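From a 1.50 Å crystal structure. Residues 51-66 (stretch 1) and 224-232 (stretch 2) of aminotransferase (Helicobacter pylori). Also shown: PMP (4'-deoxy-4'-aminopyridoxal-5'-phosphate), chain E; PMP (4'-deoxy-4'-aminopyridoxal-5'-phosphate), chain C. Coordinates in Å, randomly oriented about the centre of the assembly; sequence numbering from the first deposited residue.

Stretch 1 (51-66) LVFNSATSALLTLYRN
Stretch 2 (224-232) SIGHNFRLN

F229 is the centre of the contact. It gives up 124 Å² to stretch 1, the largest share of any residue, out of 485 Å² buried on both sides together. Its chi1 is m (-61°) and chi2 is -31°, and its backbone sits at phi/psi -109/28. The ring lies against the helix 56-66. S58 covers one ring face: its CB is 4.0 Å from the F229 ring centroid, 23° off the ring normal, a CH-pi contact. S58 is m, and its OG is 3.6 Å from F229 CD1. One helical turn on, T62 OG1 meets the ring edge, 3.6 Å from F229 CD2. T62 is also m, and its OG1 donates to S58 O at 2.8 Å, so the hydroxyl is satisfied within the helix. L61 (t, p) points toward stretch 2 and brings CD2 to 4.0 Å from F229 CZ.

The strand 51-53 adds a second apolar patch. F53 (m, chi2 -98°) points away overall, yet its CD1 is 3.8 Å from F229 CB, which lies at the edge of the F53 ring. V52 (m) sets CG2 3.8 Å from L231 CB. L231 (t, p) points toward stretch 1, and its CD1 reaches 3.4 Å from F53 O.

Stretch 2 has no regular helix or strand. In register, N54 and L231 have the nearest CA atoms, 4.8 Å apart. The backbone of N54 (-67/-23) leaves the extended strand, where F53 is at -136/167. N54 N donates to F229 O at 2.8 Å, the direct hydrogen bond between the stretches. F229 O also receives a CA-H...O contact from F53 CA at 3.1 Å. Water 1 bridges the backbones: it donates to V52 O at 3.0 Å and accepts from L231 N at 2.8 Å.

S55 (p) caps the helix: S58 N donates to S55 OG at 3.1 Å. The free amides of the first turn hold the phosphate of PMP (chain E). A56 N donates to PMP (chain E) O2P at 2.9 Å and T57 N to PMP (chain E) O3P at 3.0 Å; T57 OG1 (chi1 m) donates to PMP (chain E) O3P at 2.7 Å.

At the far end of the helix, R65 (m, m, m) is partly exposed. R65 NH2 lies 4.2 Å from I225 CD1, while the guanidinium finds hydrogen bonds elsewhere in the structure. I225 (p, p) points sideways, but its end comes nearer.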

# COMPACT_ATOMS: atom_id res chain seq x y z
N LEU B 51 9.63 2.56 10.83
CA LEU B 51 9.47 2.38 9.39
C LEU B 51 8.06 2.79 9.03
O LEU B 51 7.12 2.31 9.68
CB LEU B 51 9.60 0.90 9.01
CG LEU B 51 11.01 0.32 9.00
CD1 LEU B 51 10.92 -1.20 8.83
CD2 LEU B 51 11.87 0.94 7.89
N VAL B 52 7.90 3.63 8.01
CA VAL B 52 6.56 4.04 7.61
C VAL B 52 6.11 3.27 6.37
O VAL B 52 6.94 2.86 5.53
CB VAL B 52 6.43 5.57 7.41
CG1 VAL B 52 6.66 6.30 8.73
CG2 VAL B 52 7.45 6.06 6.39
N PHE B 53 4.80 3.06 6.28
CA PHE B 53 4.17 2.15 5.29
C PHE B 53 2.95 2.84 4.70
O PHE B 53 2.48 3.84 5.26
CB PHE B 53 3.67 0.88 5.99
CG PHE B 53 4.76 -0.04 6.45
CD1 PHE B 53 5.15 -1.13 5.68
CD2 PHE B 53 5.42 0.20 7.65
CE1 PHE B 53 6.17 -1.97 6.11
CE2 PHE B 53 6.44 -0.63 8.08
CZ PHE B 53 6.82 -1.72 7.31
N ASN B 54 2.41 2.28 3.60
CA ASN B 54 1.25 2.90 2.96
C ASN B 54 -0.02 2.86 3.82
O ASN B 54 -0.95 3.61 3.60
CB ASN B 54 0.97 2.26 1.60
CG ASN B 54 0.36 0.89 1.72
OD1 ASN B 54 -0.88 0.72 1.60
ND2 ASN B 54 1.19 -0.08 2.00
N SER B 55 -0.06 1.92 4.76
CA SER B 55 -1.20 1.77 5.67
C SER B 55 -0.74 1.00 6.91
O SER B 55 0.28 0.29 6.85
CB SER B 55 -2.36 1.01 5.02
OG SER B 55 -1.99 -0.34 4.77
N ALA B 56 -1.50 1.08 8.01
CA ALA B 56 -1.16 0.23 9.16
C ALA B 56 -1.41 -1.25 8.88
O ALA B 56 -0.79 -2.11 9.50
CB ALA B 56 -1.90 0.66 10.44
N THR B 57 -2.35 -1.55 7.97
CA THR B 57 -2.60 -2.95 7.62
C THR B 57 -1.36 -3.55 6.93
O THR B 57 -0.98 -4.69 7.22
CB THR B 57 -3.84 -3.07 6.74
OG1 THR B 57 -4.93 -2.47 7.43
CG2 THR B 57 -4.20 -4.52 6.49
N SER B 58 -0.69 -2.77 6.09
CA SER B 58 0.58 -3.19 5.49
C SER B 58 1.66 -3.37 6.55
O SER B 58 2.46 -4.33 6.49
CB SER B 58 1.05 -2.21 4.41
OG SER B 58 0.17 -2.22 3.31
N ALA B 59 1.71 -2.43 7.50
CA ALA B 59 2.61 -2.52 8.63
C ALA B 59 2.37 -3.80 9.44
O ALA B 59 3.33 -4.51 9.80
CB ALA B 59 2.46 -1.29 9.50
N LEU B 60 1.10 -4.11 9.71
CA LEU B 60 0.77 -5.31 10.49
C LEU B 60 1.22 -6.57 9.75
O LEU B 60 1.82 -7.47 10.36
CB LEU B 60 -0.75 -5.39 10.77
CG LEU B 60 -1.29 -4.47 11.86
CD1 LEU B 60 -2.81 -4.38 11.78
CD2 LEU B 60 -0.88 -4.95 13.24
N LEU B 61 0.95 -6.65 8.45
CA LEU B 61 1.36 -7.83 7.69
C LEU B 61 2.89 -7.96 7.75
O LEU B 61 3.43 -9.04 7.96
CB LEU B 61 0.95 -7.73 6.23
CG LEU B 61 1.46 -8.87 5.33
CD1 LEU B 61 0.76 -10.18 5.73
CD2 LEU B 61 1.22 -8.56 3.86
N THR B 62 3.57 -6.84 7.55
CA THR B 62 5.04 -6.86 7.56
C THR B 62 5.59 -7.32 8.91
O THR B 62 6.52 -8.12 8.97
CB THR B 62 5.58 -5.47 7.19
OG1 THR B 62 5.11 -5.15 5.88
CG2 THR B 62 7.12 -5.45 7.19
N LEU B 63 5.00 -6.82 9.98
CA LEU B 63 5.38 -7.25 11.33
C LEU B 63 5.09 -8.75 11.54
O LEU B 63 5.97 -9.50 12.00
CB LEU B 63 4.67 -6.41 12.40
CG LEU B 63 4.93 -6.88 13.84
CD1 LEU B 63 6.43 -6.92 14.19
CD2 LEU B 63 4.18 -5.90 14.77
N TYR B 64 3.87 -9.18 11.23
CA TYR B 64 3.49 -10.57 11.50
C TYR B 64 4.34 -11.55 10.70
O TYR B 64 4.62 -12.66 11.19
CB TYR B 64 2.02 -10.79 11.15
CG TYR B 64 0.99 -10.08 12.03
CD1 TYR B 64 -0.31 -9.94 11.59
CD2 TYR B 64 1.33 -9.57 13.31
CE1 TYR B 64 -1.30 -9.35 12.38
CE2 TYR B 64 0.37 -8.96 14.11
CZ TYR B 64 -0.96 -8.86 13.63
OH TYR B 64 -1.95 -8.27 14.40
N ARG B 65 4.71 -11.17 9.48
CA ARG B 65 5.48 -12.07 8.61
C ARG B 65 6.93 -12.15 9.04
O ARG B 65 7.61 -13.15 8.76
CB ARG B 65 5.42 -11.59 7.15
CG ARG B 65 4.08 -11.90 6.45
CD ARG B 65 3.93 -13.40 6.06
NE ARG B 65 5.00 -13.82 5.15
CZ ARG B 65 5.01 -13.57 3.83
NH1 ARG B 65 3.99 -12.95 3.24
NH2 ARG B 65 6.06 -13.96 3.11
N ASN B 66 7.42 -11.11 9.72
CA ASN B 66 8.86 -10.99 9.94
C ASN B 66 9.34 -11.13 11.38
O ASN B 66 10.55 -11.33 11.61
CB ASN B 66 9.40 -9.68 9.34
CG ASN B 66 9.36 -9.70 7.82
OD1 ASN B 66 8.45 -9.15 7.19
ND2 ASN B 66 10.34 -10.35 7.22
N SER B 224 15.31 -12.45 -0.54
CA SER B 224 14.03 -12.74 0.10
C SER B 224 13.01 -11.80 -0.55
O SER B 224 13.39 -10.74 -1.10
CB SER B 224 14.13 -12.42 1.59
OG SER B 224 14.75 -11.15 1.75
N ILE B 225 11.73 -12.18 -0.54
CA ILE B 225 10.74 -11.35 -1.24
C ILE B 225 10.41 -10.09 -0.45
O ILE B 225 10.71 -9.95 0.74
CB ILE B 225 9.39 -12.09 -1.61
CG1 ILE B 225 8.63 -12.53 -0.37
CG2 ILE B 225 9.58 -13.24 -2.62
CD1 ILE B 225 7.73 -11.45 0.22
N GLY B 226 9.82 -9.14 -1.16
CA GLY B 226 9.18 -8.01 -0.51
C GLY B 226 8.12 -7.49 -1.45
O GLY B 226 7.90 -8.03 -2.55
N HIS B 227 7.46 -6.43 -0.99
CA HIS B 227 6.30 -5.84 -1.65
C HIS B 227 6.62 -4.39 -1.96
O HIS B 227 7.78 -3.99 -1.99
CB HIS B 227 5.09 -5.95 -0.71
CG HIS B 227 4.67 -7.37 -0.45
ND1 HIS B 227 3.55 -7.91 -1.02
CD2 HIS B 227 5.21 -8.35 0.33
CE1 HIS B 227 3.42 -9.17 -0.63
NE2 HIS B 227 4.41 -9.46 0.19
N ASN B 228 5.60 -3.59 -2.27
CA ASN B 228 5.80 -2.13 -2.31
C ASN B 228 4.73 -1.53 -1.43
O ASN B 228 3.61 -1.25 -1.90
CB ASN B 228 5.71 -1.56 -3.74
CG ASN B 228 5.86 -0.04 -3.79
OD1 ASN B 228 5.90 0.56 -4.88
ND2 ASN B 228 5.93 0.59 -2.64
N PHE B 229 5.07 -1.42 -0.14
CA PHE B 229 4.22 -0.80 0.87
C PHE B 229 4.81 0.54 1.30
O PHE B 229 4.62 0.98 2.43
CB PHE B 229 4.11 -1.72 2.10
CG PHE B 229 3.51 -3.08 1.82
CD1 PHE B 229 2.55 -3.27 0.82
CD2 PHE B 229 3.84 -4.15 2.65
CE1 PHE B 229 1.98 -4.53 0.61
CE2 PHE B 229 3.28 -5.41 2.44
CZ PHE B 229 2.34 -5.60 1.44
N ARG B 230 5.54 1.20 0.41
CA ARG B 230 6.23 2.44 0.79
C ARG B 230 5.24 3.57 1.00
O ARG B 230 4.16 3.63 0.38
CB ARG B 230 7.23 2.82 -0.29
CG ARG B 230 8.35 1.79 -0.48
CD ARG B 230 9.44 2.29 -1.40
NE ARG B 230 8.93 2.60 -2.75
CZ ARG B 230 9.20 1.90 -3.86
NH1 ARG B 230 9.99 0.82 -3.84
NH2 ARG B 230 8.71 2.31 -5.02
N LEU B 231 5.62 4.48 1.91
CA LEU B 231 4.94 5.76 2.05
C LEU B 231 5.69 6.77 1.20
O LEU B 231 6.91 6.90 1.31
CB LEU B 231 4.96 6.19 3.52
CG LEU B 231 4.02 7.36 3.87
CD1 LEU B 231 2.56 6.89 3.83
CD2 LEU B 231 4.33 7.93 5.25
N ASN B 232 4.98 7.50 0.34
CA ASN B 232 5.68 8.42 -0.56
C ASN B 232 6.04 9.75 0.13
O ASN B 232 5.74 9.95 1.31
CB ASN B 232 4.86 8.64 -1.83
CG ASN B 232 3.48 9.21 -1.54
OD1 ASN B 232 2.45 8.56 -1.76
ND2 ASN B 232 3.46 10.41 -1.01
N1 PMP E . -5.82 -1.70 13.65
C2 PMP E . -6.76 -0.90 14.24
C2A PMP E . -6.99 -1.04 15.73
C3 PMP E . -7.47 0.01 13.46
O3 PMP E . -8.39 0.84 14.03
C4 PMP E . -7.24 0.10 12.06
C4A PMP E . -8.06 1.02 11.18
N4A PMP E . -9.42 1.17 11.64
C5 PMP E . -6.23 -0.68 11.50
C6 PMP E . -5.50 -1.53 12.33
C5A PMP E . -5.90 -0.61 10.02
O4P PMP E . -5.17 0.59 9.82
P PMP E . -5.11 1.24 8.34
O1P PMP E . -6.46 1.88 8.11
O2P PMP E . -4.05 2.30 8.44
O3P PMP E . -4.76 0.18 7.34
N1 PMP C . 6.13 -4.23 -12.97
C2 PMP C . 7.09 -3.57 -13.69
C2A PMP C . 7.26 -3.98 -15.13
C3 PMP C . 7.71 -2.44 -13.16
O3 PMP C . 8.52 -1.67 -13.96
C4 PMP C . 7.51 -2.12 -11.81
C4A PMP C . 8.28 -1.03 -11.11
N4A PMP C . 9.54 -0.74 -11.78
C5 PMP C . 6.55 -2.83 -11.09
C6 PMP C . 5.87 -3.88 -11.66
C5A PMP C . 6.17 -2.43 -9.66
O4P PMP C . 5.40 -1.24 -9.72
P PMP C . 5.27 -0.28 -8.44
O1P PMP C . 6.60 0.43 -8.36
O2P PMP C . 4.13 0.67 -8.76
O3P PMP C . 5.04 -1.13 -7.20
O HOH W 1 8.17 4.08 3.10